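SusD-like protein BACOVA_02651 (Bacteroides ovatus, PDB 5E75) binds polysaccharide at the bacterial cell surface, probably capturing xyloglucan before its transport into the periplasm for degradation. Local coordinates at residues L224-N229 with F387-E392; Y230-L233 with K237-N240. All blocks are in the same frame, centred on the assembly; numbering follows the deposited sequence.

Contact 1: L224-N229 with F387-E392; sequences LDLMTN and FNRVRE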
loop_
_atom_site.group_PDB
_atom_site.type_symbol
_atom_site.label_atom_id
_atom_site.label_comp_id
_atom_site.label_asym_id
_atom_site.label_seq_id
_atom_site.Cartn_x
_atom_site.Cartn_y
_atom_site.Cartn_z
ATOM N N LEU A 224 -18.634 4.008 -10.347
ATOM C CA LEU A 224 -18.070 2.866 -9.644
ATOM C C LEU A 224 -18.584 2.850 -8.222
ATOM O O LEU A 224 -18.902 3.895 -7.654
ATOM C CB LEU A 224 -16.542 2.975 -9.644
ATOM C CG LEU A 224 -15.880 3.067 -11.015
ATOM C CD1 LEU A 224 -14.392 3.357 -10.868
ATOM C CD2 LEU A 224 -16.114 1.796 -11.785
ATOM N N ASP A 225 -18.656 1.658 -7.645
ATOM C CA ASP A 225 -19.064 1.542 -6.249
ATOM C C ASP A 225 -18.139 0.602 -5.505
ATOM O O ASP A 225 -17.394 -0.175 -6.095
ATOM C CB ASP A 225 -20.510 1.040 -6.157
ATOM C CG ASP A 225 -21.210 1.448 -4.848
ATOM O OD1 ASP A 225 -20.620 2.150 -3.979
ATOM O OD2 ASP A 225 -22.394 1.070 -4.706
ATOM N N LEU A 226 -18.195 0.683 -4.187
ATOM C CA LEU A 226 -17.514 -0.293 -3.340
ATOM C C LEU A 226 -18.113 -1.688 -3.510
ATOM O O LEU A 226 -19.331 -1.827 -3.659
ATOM C CB LEU A 226 -17.637 0.092 -1.868
ATOM C CG LEU A 226 -17.175 1.498 -1.486
ATOM C CD1 LEU A 226 -17.352 1.675 -0.020
ATOM C CD2 LEU A 226 -15.726 1.735 -1.861
ATOM N N MET A 227 -17.277 -2.723 -3.501
ATOM C CA MET A 227 -17.801 -4.083 -3.433
ATOM C C MET A 227 -18.679 -4.228 -2.176
ATOM O O MET A 227 -18.365 -3.690 -1.113
ATOM C CB MET A 227 -16.695 -5.133 -3.406
ATOM C CG MET A 227 -15.865 -5.218 -4.689
ATOM S SD MET A 227 -15.006 -6.809 -4.831
ATOM C CE MET A 227 -16.316 -7.851 -5.482
ATOM N N THR A 228 -19.780 -4.965 -2.303
ATOM C CA THR A 228 -20.715 -5.146 -1.196
ATOM C C THR A 228 -20.056 -5.781 0.026
ATOM O O THR A 228 -20.309 -5.378 1.171
ATOM C CB THR A 228 -21.911 -6.002 -1.651
ATOM O OG1 THR A 228 -22.585 -5.328 -2.725
ATOM C CG2 THR A 228 -22.877 -6.236 -0.509
ATOM N N ASN A 229 -19.213 -6.780 -0.214
ATOM C CA ASN A 229 -18.557 -7.505 0.868
ATOM C C ASN A 229 -17.062 -7.259 0.844
ATOM O O ASN A 229 -16.398 -7.590 -0.131
ATOM C CB ASN A 229 -18.805 -8.996 0.717
ATOM C CG ASN A 229 -20.268 -9.337 0.669
ATOM O OD1 ASN A 229 -21.027 -8.973 1.565
ATOM N ND2 ASN A 229 -20.676 -10.037 -0.386
ATOM N N PHE A 387 -17.026 8.959 3.624
ATOM C CA PHE A 387 -16.432 8.306 4.782
ATOM C C PHE A 387 -17.409 7.256 5.318
ATOM O O PHE A 387 -17.042 6.098 5.596
ATOM C CB PHE A 387 -16.104 9.337 5.876
ATOM C CG PHE A 387 -15.602 8.743 7.159
ATOM C CD1 PHE A 387 -16.488 8.263 8.120
ATOM C CD2 PHE A 387 -14.246 8.674 7.424
ATOM C CE1 PHE A 387 -16.028 7.715 9.298
ATOM C CE2 PHE A 387 -13.780 8.126 8.624
ATOM C CZ PHE A 387 -14.679 7.636 9.545
ATOM N N ASN A 388 -18.670 7.656 5.440
ATOM C CA ASN A 388 -19.667 6.769 6.009
ATOM C C ASN A 388 -20.065 5.614 5.102
ATOM O O ASN A 388 -20.555 4.589 5.598
ATOM C CB ASN A 388 -20.878 7.570 6.522
ATOM C CG ASN A 388 -20.620 8.162 7.890
ATOM O OD1 ASN A 388 -19.925 7.570 8.715
ATOM N ND2 ASN A 388 -21.183 9.326 8.144
ATOM N N ARG A 389 -19.814 5.725 3.794
ATOM C CA ARG A 389 -19.998 4.593 2.900
ATOM C C ARG A 389 -18.989 3.491 3.234
ATOM O O ARG A 389 -19.308 2.307 3.144
ATOM C CB ARG A 389 -19.848 5.006 1.431
ATOM C CG ARG A 389 -21.059 5.742 0.838
ATOM C CD ARG A 389 -22.240 4.797 0.604
ATOM N NE ARG A 389 -21.862 3.772 -0.355
ATOM C CZ ARG A 389 -21.786 2.461 -0.118
ATOM N NH1 ARG A 389 -22.148 1.941 1.048
ATOM N NH2 ARG A 389 -21.375 1.650 -1.087
ATOM N N VAL A 390 -17.772 3.887 3.615
ATOM C CA VAL A 390 -16.757 2.905 4.002
ATOM C C VAL A 390 -17.193 2.185 5.295
ATOM O O VAL A 390 -17.079 0.955 5.421
ATOM C CB VAL A 390 -15.370 3.561 4.135
ATOM C CG1 VAL A 390 -14.333 2.539 4.594
ATOM C CG2 VAL A 390 -14.936 4.176 2.804
ATOM N N ARG A 391 -17.695 2.953 6.255
ATOM C CA ARG A 391 -18.241 2.384 7.492
ATOM C C ARG A 391 -19.396 1.422 7.185
ATOM O O ARG A 391 -19.474 0.306 7.735
ATOM C CB ARG A 391 -18.785 3.502 8.389
ATOM C CG ARG A 391 -17.791 4.597 8.780
ATOM C CD ARG A 391 -16.885 4.198 9.914
ATOM N NE ARG A 391 -17.613 3.944 11.167
ATOM C CZ ARG A 391 -17.017 3.613 12.305
ATOM N NH1 ARG A 391 -15.695 3.533 12.375
ATOM N NH2 ARG A 391 -17.739 3.382 13.401
ATOM N N GLU A 392 -20.325 1.886 6.357
ATOM C CA GLU A 392 -21.511 1.116 5.997
ATOM C C GLU A 392 -21.131 -0.204 5.321
ATOM O O GLU A 392 -21.712 -1.254 5.603
ATOM C CB GLU A 392 -22.399 1.947 5.070
ATOM C CG GLU A 392 -23.709 1.324 4.671
ATOM C CD GLU A 392 -24.567 2.324 3.945
ATOM O OE1 GLU A 392 -24.062 2.948 2.988
ATOM O OE2 GLU A 392 -25.731 2.534 4.365
HETATM O O HOH W 1 -21.098 4.683 -2.951
HETATM O O HOH W 2 -21.290 -1.224 -1.707
#

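Contact 2: Y230-L233 with K237-N240; sequences YEDL and KNNN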
loop_
_atom_site.group_PDB
_atom_site.type_symbol
_atom_site.label_atom_id
_atom_site.label_comp_id
_atom_site.label_asym_id
_atom_site.label_seq_id
_atom_site.Cartn_x
_atom_site.Cartn_y
_atom_site.Cartn_z
ATOM N N TYR A 230 -16.546 -6.671 1.918
ATOM C CA TYR A 230 -15.132 -6.382 2.028
ATOM C C TYR A 230 -14.274 -7.613 1.726
ATOM O O TYR A 230 -13.264 -7.498 1.053
ATOM C CB TYR A 230 -14.862 -5.886 3.442
ATOM C CG TYR A 230 -13.447 -5.459 3.769
ATOM C CD1 TYR A 230 -13.005 -4.183 3.485
ATOM C CD2 TYR A 230 -12.576 -6.330 4.411
ATOM C CE1 TYR A 230 -11.715 -3.777 3.809
ATOM C CE2 TYR A 230 -11.283 -5.945 4.746
ATOM C CZ TYR A 230 -10.862 -4.656 4.462
ATOM O OH TYR A 230 -9.586 -4.273 4.824
ATOM N N GLU A 231 -14.673 -8.788 2.218
ATOM C CA GLU A 231 -13.869 -9.990 2.021
ATOM C C GLU A 231 -13.666 -10.330 0.550
ATOM O O GLU A 231 -12.667 -10.951 0.181
ATOM C CB GLU A 231 -14.483 -11.207 2.755
ATOM C CG GLU A 231 -15.814 -11.691 2.160
ATOM C CD GLU A 231 -16.345 -12.979 2.781
ATOM O OE1 GLU A 231 -16.469 -13.013 4.021
ATOM O OE2 GLU A 231 -16.646 -13.943 2.029
ATOM N N ASP A 232 -14.619 -9.926 -0.291
ATOM C CA ASP A 232 -14.553 -10.262 -1.707
ATOM C C ASP A 232 -13.408 -9.559 -2.431
ATOM O O ASP A 232 -12.953 -10.039 -3.464
ATOM C CB ASP A 232 -15.875 -9.942 -2.410
ATOM C CG ASP A 232 -16.989 -10.934 -2.066
ATOM O OD1 ASP A 232 -16.699 -12.020 -1.539
ATOM O OD2 ASP A 232 -18.156 -10.628 -2.359
ATOM N N LEU A 233 -12.931 -8.441 -1.882
ATOM C CA LEU A 233 -11.844 -7.692 -2.506
ATOM C C LEU A 233 -10.552 -8.503 -2.569
ATOM O O LEU A 233 -9.680 -8.225 -3.384
ATOM C CB LEU A 233 -11.558 -6.417 -1.708
ATOM C CG LEU A 233 -12.591 -5.309 -1.785
ATOM C CD1 LEU A 233 -12.369 -4.324 -0.642
ATOM C CD2 LEU A 233 -12.554 -4.617 -3.144
ATOM N N LYS A 237 -10.794 -14.524 -7.714
ATOM C CA LYS A 237 -11.874 -14.445 -8.697
ATOM C C LYS A 237 -12.362 -13.025 -8.873
ATOM O O LYS A 237 -13.004 -12.721 -9.876
ATOM C CB LYS A 237 -13.059 -15.324 -8.300
ATOM C CG LYS A 237 -12.843 -16.821 -8.472
ATOM C CD LYS A 237 -12.676 -17.219 -9.915
ATOM C CE LYS A 237 -12.895 -18.717 -10.087
ATOM N NZ LYS A 237 -12.606 -19.129 -11.491
ATOM N N ASN A 238 -12.072 -12.149 -7.911
ATOM C CA ASN A 238 -12.492 -10.753 -7.988
ATOM C C ASN A 238 -11.342 -9.798 -8.262
ATOM O O ASN A 238 -11.494 -8.594 -8.067
ATOM C CB ASN A 238 -13.228 -10.342 -6.715
ATOM C CG ASN A 238 -14.453 -11.184 -6.473
ATOM O OD1 ASN A 238 -15.233 -11.432 -7.399
ATOM N ND2 ASN A 238 -14.611 -11.677 -5.255
ATOM N N ASN A 239 -10.211 -10.309 -8.753
ATOM C CA ASN A 239 -9.175 -9.423 -9.266
ATOM C C ASN A 239 -9.852 -8.480 -10.266
ATOM O O ASN A 239 -10.709 -8.904 -11.051
ATOM C CB ASN A 239 -8.077 -10.202 -10.000
ATOM C CG ASN A 239 -7.028 -10.808 -9.073
ATOM O OD1 ASN A 239 -6.897 -10.450 -7.899
ATOM N ND2 ASN A 239 -6.256 -11.724 -9.624
ATOM N N ASN A 240 -9.484 -7.203 -10.229
ATOM C CA ASN A 240 -9.985 -6.202 -11.176
ATOM C C ASN A 240 -11.479 -5.963 -11.073
ATOM O O ASN A 240 -12.141 -5.578 -12.029
ATOM C CB ASN A 240 -9.558 -6.532 -12.604
ATOM C CG ASN A 240 -8.065 -6.501 -12.749
ATOM O OD1 ASN A 240 -7.410 -5.595 -12.233
ATOM N ND2 ASN A 240 -7.505 -7.494 -13.426
HETATM O O HOH W 3 -16.839 -13.435 -4.353
HETATM O O HOH W 4 -7.970 -9.580 -5.468
#

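Contact 1: L224-N229 with F387-E392
R389 reaches from helix 382-393 to D225 and L226 in the loop that follows helix 205-221. Its CB lies 4.4 Å from L226 CD1, the methyl that also rests 3.8 Å from R389 O and faces V390. CG stands anti to the carbonyl carbon (chi1 -77°), and bends at chi2 and chi3, about CB-CG and CG-CD, bring the guanidinium round to the loop. NE donates to water 1, which in turn donates to D225 OD1. NH2 makes the direct salt bridge to D225 OD1 at 3.0 Å, nearly straight at 161°. The carboxylate oxygen lies in the guanidinium plane and is met on its syn side but well out of the carboxylate plane, the two planes standing 69° apart. NH2 also donates to water 2, which links it to L226 O, while NH1 turns back to E392 OE1 (2.9 Å), one turn further along the helix. L226 CD1 lies over one face of the guanidinium, and L226 CB is 4.1 Å from R389 NH2. D225 and L226 also touch Y364 of helix 360-372. A leucine in place of R389 would probably leave D225 and E392 without their shared positive mate and take from waters 1 and 2 the N-H groups of NE and NH2. D225 OD1 receives NH2, water 1 and, weakly, L226 N, so one oxygen collects three donors. This salt-bridge network ties loop to helix through charge, and the guanidinium between D225 and E392 is likely to help keep both carboxylates ionised.

Contact 2: Y230-L233 with K237-N240
N238 points its side chain at D232, its amide plane turned 52° from the D232 carboxylate, so the two flat groups do not stack. Instead the amide lies aslant the aspartate side chain, and its ND2 donates to the backbone, to D232 O at 2.9 Å, with an N-H...O angle of 149°. The donor comes in well off the line of the C=O bond and tilted from the carbonyl plane. The CA-CB bond of N238 points toward 230-233, which puts its CB 3.3 Å from D232 O; with CG anti to its own carbonyl carbon (chi1 -59°), CG and ND2 are then carried on to that carbonyl and to D232 CB, 3.6 Å from ND2. The other proton of ND2 goes to water 3, at 3.0 Å, which returns a weak bond to D232 OD1. The nitrogen thus bridges the aspartate's backbone and, through water, its carboxylate. That carboxylate is held mainly from elsewhere: K235 forms a salt bridge with OD1, and N229 ND2 bonds OD2. Residues 230-233 have helical backbone angles, and L233 N bonds Y230 O in a single turn. N238 bonds the carbonyl of D232 six residues earlier, drawing the two ends of the bend together. This is a compact surface turn closed by a side-chain-to-backbone bond, lying in the connection between helix 205-221 and strand 244-248 of this SusD-family protein.

How the contacts relate
The two contacts have centres about 13 Å apart and lie on the same side of the chain's centre. Both use the connection from helix 205-221 to strand 244-248: residues 224-229 come first, 230-233 follow directly, then 237-240, and helix 382-393 returns much later in sequence. Contact 1 is thus long-range and contact 2 a local closure. M227 joins them, its SD 3.7 Å from L233 CD2 and its CE packed on D232 CB and N238 CG. Helix 382-393 serves both, since R393 bonds M227 O and touches Y230 and L233. Contact 1 ties this irregular connection to helix 382-393, and contact 2 folds its next part on itself.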